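Local coordinates for uridine phosphorylase (Phytophthora capsici LT1534, PDB 6KD3) that catalyses the reversible phosphorolysis of uridine to uracil and ribose 1-phosphate, a step of pyrimidine nucleoside salvage, at the interface of chains A and B. Coordinates in Å, arbitrary orientation; residue numbers count along the deposited sequence, not the author numbering. Chains: chain A/B, Uridine phosphorylase.

Contact 1: the interface of chains A and B. Residues chain A 20, 121, 170, 172, 178; chain B 215, 224, 226-227.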
# COMPACT_ATOMS: atom_id res chain seq x y z
N ARG A 20 -19.35 10.74 -7.76
CA ARG A 20 -20.25 11.35 -6.79
C ARG A 20 -19.50 12.33 -5.90
O ARG A 20 -19.42 12.13 -4.69
CB ARG A 20 -20.95 10.30 -5.92
CG ARG A 20 -22.13 9.61 -6.60
N HIS A 121 -9.08 6.54 -6.65
CA HIS A 121 -9.76 7.81 -6.40
C HIS A 121 -9.31 8.86 -7.42
O HIS A 121 -10.12 9.42 -8.15
CB HIS A 121 -9.47 8.30 -4.97
CG HIS A 121 -10.50 7.91 -3.95
ND1 HIS A 121 -10.17 7.60 -2.65
CD2 HIS A 121 -11.85 7.85 -4.02
CE1 HIS A 121 -11.27 7.33 -1.97
NE2 HIS A 121 -12.30 7.48 -2.78
N VAL A 170 -15.82 1.29 4.98
CA VAL A 170 -15.11 2.51 4.61
C VAL A 170 -15.45 3.58 5.64
O VAL A 170 -16.48 4.25 5.54
CB VAL A 170 -15.45 2.96 3.19
CG1 VAL A 170 -14.82 4.32 2.91
N VAL A 172 -15.74 6.97 7.22
CA VAL A 172 -15.82 8.31 6.64
C VAL A 172 -16.21 9.27 7.75
O VAL A 172 -17.38 9.27 8.18
CB VAL A 172 -16.84 8.38 5.50
CG1 VAL A 172 -16.87 9.78 4.87
CG2 VAL A 172 -16.60 7.28 4.48
N ARG A 178 -19.94 -0.51 2.00
CA ARG A 178 -20.17 -0.49 0.57
C ARG A 178 -20.00 -1.87 -0.03
O ARG A 178 -19.03 -2.56 0.27
CB ARG A 178 -19.25 0.51 -0.15
CG ARG A 178 -19.99 1.79 -0.58
CD ARG A 178 -19.15 2.64 -1.52
NE ARG A 178 -19.19 4.07 -1.19
CZ ARG A 178 -18.39 4.63 -0.28
NH1 ARG A 178 -17.52 3.87 0.37
NH2 ARG A 178 -18.45 5.94 -0.01
N GLU B 215 -12.11 9.81 2.03
CA GLU B 215 -13.25 9.85 2.95
C GLU B 215 -12.88 9.43 4.38
O GLU B 215 -13.43 9.97 5.35
CB GLU B 215 -14.38 8.98 2.41
CG GLU B 215 -14.45 8.90 0.91
CD GLU B 215 -15.13 7.64 0.46
OE1 GLU B 215 -14.46 6.82 -0.21
OE2 GLU B 215 -16.34 7.46 0.77
N ILE B 224 -16.34 9.62 -4.09
CA ILE B 224 -17.49 9.06 -3.39
C ILE B 224 -17.68 9.88 -2.12
O ILE B 224 -17.17 9.52 -1.05
CB ILE B 224 -17.31 7.57 -3.09
CG1 ILE B 224 -16.60 6.88 -4.26
N GLU B 226 -20.09 12.17 0.54
CA GLU B 226 -21.42 12.30 1.12
C GLU B 226 -21.54 13.50 2.06
O GLU B 226 -22.61 13.68 2.67
CB GLU B 226 -21.77 11.02 1.87
CG GLU B 226 -20.82 10.77 3.04
N TYR B 227 -20.50 14.32 2.19
CA TYR B 227 -20.41 15.31 3.26
C TYR B 227 -19.88 16.63 2.74
O TYR B 227 -19.07 16.68 1.81
CB TYR B 227 -19.50 14.82 4.39
CG TYR B 227 -18.14 14.45 3.88
CD1 TYR B 227 -17.89 13.18 3.38
CD2 TYR B 227 -17.10 15.36 3.90
CE1 TYR B 227 -16.63 12.84 2.92
CE2 TYR B 227 -15.85 15.03 3.44
CZ TYR B 227 -15.61 13.77 2.95
OH TYR B 227 -14.36 13.44 2.48
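In the loop that follows strand 206-209, B:Glu215 opens the Glu-Gly-Gln-Gly-Arg stretch whose glutamine and arginine recognise uracil in uridine phosphorylases of this family, and it reaches across the dimer interface to A:Arg178. The two side chains arrive from opposite directions. NH2 of the A:Arg178 guanidinium makes a salt bridge with carboxylate oxygen OE2 of B:Glu215 at 2.7 Å, also a hydrogen bond. OE2 accepts through its syn lone pair, the one facing OE1, but lies 25° out of the guanidinium plane, so this is a tilted grip through one nitrogen rather than a flat, two-pronged pairing. Arginine suits the place because its long, multi-donor side chain can span the boundary to an acidic partner. Beyond CG the glutamate runs extended (chi2 155°), and its two oxygens can meet separate partners: OE1 of B:Glu215 lies in plane at the edge of the A:His121 ring, 3.4 Å from the ring nitrogen NE2, in a weak hydrogen bond. Apolar packing supports the polar end: A:Val172 CG2 sits 3.5 Å from the B:Glu215 methylene CB, while CG1, anti to the backbone N (chi1 -177°), reaches 3.6 Å to ring carbon CE1 of B:Tyr227. A beta-branched valine thus serves two neighbours. A:His121 belongs to helix 112-130, whereas A:Val172 and A:Arg178 lie between strand 159-160 and helix 184-194; nearby, A:Arg20 and B:Ile224 form a parallel beta bridge between the chains.

Contact 2: the interface of chains A and B. Residues chain A 172-173; chain B 162, 215-216, 218, 227, 231, 235.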
# COMPACT_ATOMS: atom_id res chain seq x y z
N VAL A 172 -15.74 6.97 7.22
CA VAL A 172 -15.82 8.31 6.64
C VAL A 172 -16.21 9.27 7.75
O VAL A 172 -17.38 9.27 8.18
CB VAL A 172 -16.84 8.38 5.50
CG1 VAL A 172 -16.87 9.78 4.87
CG2 VAL A 172 -16.60 7.28 4.48
N LEU A 173 -15.22 9.84 8.43
CA LEU A 173 -15.53 10.56 9.62
C LEU A 173 -16.27 9.58 10.61
O LEU A 173 -16.31 9.81 11.80
CB LEU A 173 -16.42 11.72 9.25
CG LEU A 173 -16.50 12.22 7.80
CD1 LEU A 173 -17.40 13.40 7.59
CD2 LEU A 173 -15.17 12.49 7.14
N ASN B 162 -11.00 5.96 13.84
CA ASN B 162 -11.94 7.00 13.43
C ASN B 162 -12.68 7.62 14.61
O ASN B 162 -13.22 8.72 14.47
CB ASN B 162 -12.94 6.45 12.42
CG ASN B 162 -14.08 5.69 13.06
N GLU B 215 -12.11 9.81 2.03
CA GLU B 215 -13.25 9.85 2.95
C GLU B 215 -12.88 9.43 4.38
O GLU B 215 -13.43 9.97 5.35
CB GLU B 215 -14.38 8.98 2.41
CG GLU B 215 -14.45 8.90 0.91
CD GLU B 215 -15.13 7.64 0.46
OE1 GLU B 215 -14.46 6.82 -0.21
OE2 GLU B 215 -16.34 7.46 0.77
N GLY B 216 -11.99 8.45 4.55
CA GLY B 216 -11.42 8.23 5.87
C GLY B 216 -10.82 9.50 6.45
O GLY B 216 -11.18 9.94 7.54
N GLY B 218 -11.36 12.49 5.09
CA GLY B 218 -12.45 13.44 5.00
C GLY B 218 -12.05 14.63 4.16
O GLY B 218 -11.75 15.69 4.71
N TYR B 227 -20.50 14.32 2.19
CA TYR B 227 -20.41 15.31 3.26
C TYR B 227 -19.88 16.63 2.74
O TYR B 227 -19.07 16.68 1.81
CB TYR B 227 -19.50 14.82 4.39
CG TYR B 227 -18.14 14.45 3.88
CD1 TYR B 227 -17.89 13.18 3.38
CD2 TYR B 227 -17.10 15.36 3.90
CE1 TYR B 227 -16.63 12.84 2.92
CE2 TYR B 227 -15.85 15.03 3.44
CZ TYR B 227 -15.61 13.77 2.95
OH TYR B 227 -14.36 13.44 2.48
N ASP B 231 -19.81 19.61 7.36
CA ASP B 231 -19.61 18.29 7.94
C ASP B 231 -18.15 17.84 7.87
O ASP B 231 -17.75 16.95 8.64
CB ASP B 231 -20.54 17.27 7.27
CG ASP B 231 -22.02 17.53 7.58
OD1 ASP B 231 -22.40 17.54 8.78
OD2 ASP B 231 -22.82 17.74 6.62
N PHE B 235 -15.80 17.15 11.89
CA PHE B 235 -15.00 15.98 12.26
C PHE B 235 -13.55 16.33 12.59
O PHE B 235 -12.99 15.79 13.55
CB PHE B 235 -15.03 14.94 11.14
CG PHE B 235 -14.01 13.85 11.30
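A:Leu173 turns with a positive phi (58°) after the extended A:Val172, and this bend delivers its side chain against a surface of chain B made by B:Glu215, B:Gly218, B:Tyr227 and B:Phe235. It buries 102 Å² against the partner, more than any other residue of the patch. The isobutyl group divides its contacts by branch. CD1 of A:Leu173 lies over one face of the B:Tyr227 ring but off-centre, with ring carbon CG at 3.9 Å; it also meets the backbone carbonyl oxygen O of B:Asp231 at 3.7 Å. CD2 of A:Leu173 goes the other way, lying 3.6 Å from CA of B:Gly218 and 3.5 Å from the carbonyl oxygen O of B:Glu215. Glycine suits this place twice over: it brings no side chain to hold the methyl off, and it readily takes the positive phi (98°) found at B:Gly218. At the base of the leucine, CB of A:Leu173 packs 3.8 Å from CG of B:Phe235, which its chi1 of 168° sets opposite the backbone N; the ring beyond CG is not modelled, so how its plane lies against the leucine cannot be told. A forked aliphatic side chain fits here because its two methyls can diverge to touch an aromatic face and bare backbone. B:Asp231 and B:Phe235, one turn apart, belong to helix 229-240, while B:Glu215, B:Gly218 and B:Tyr227 come from the loop between strand 206-209 and that helix; the leucine enters from a loop of chain A.

Contacts 1 and 2 are adjoining patches of a larger interface, built here mainly from loops, their C-alpha centres about 8 Å apart, and they share A:Val172, B:Glu215 and B:Tyr227. Contact 1 contributes charge pairing, contact 2 the burial of an aliphatic side chain, and A:Val172 joins the two. Because the interface is two-fold symmetric, both recur with the chains exchanged. Eukaryotic uridine phosphorylases are typically dimers with active sites at the subunit boundary, so this two-chain assembly is probably the functional one; the paired contacts may also steady each chain's uracil-recognition loop, though the structure alone does not show this.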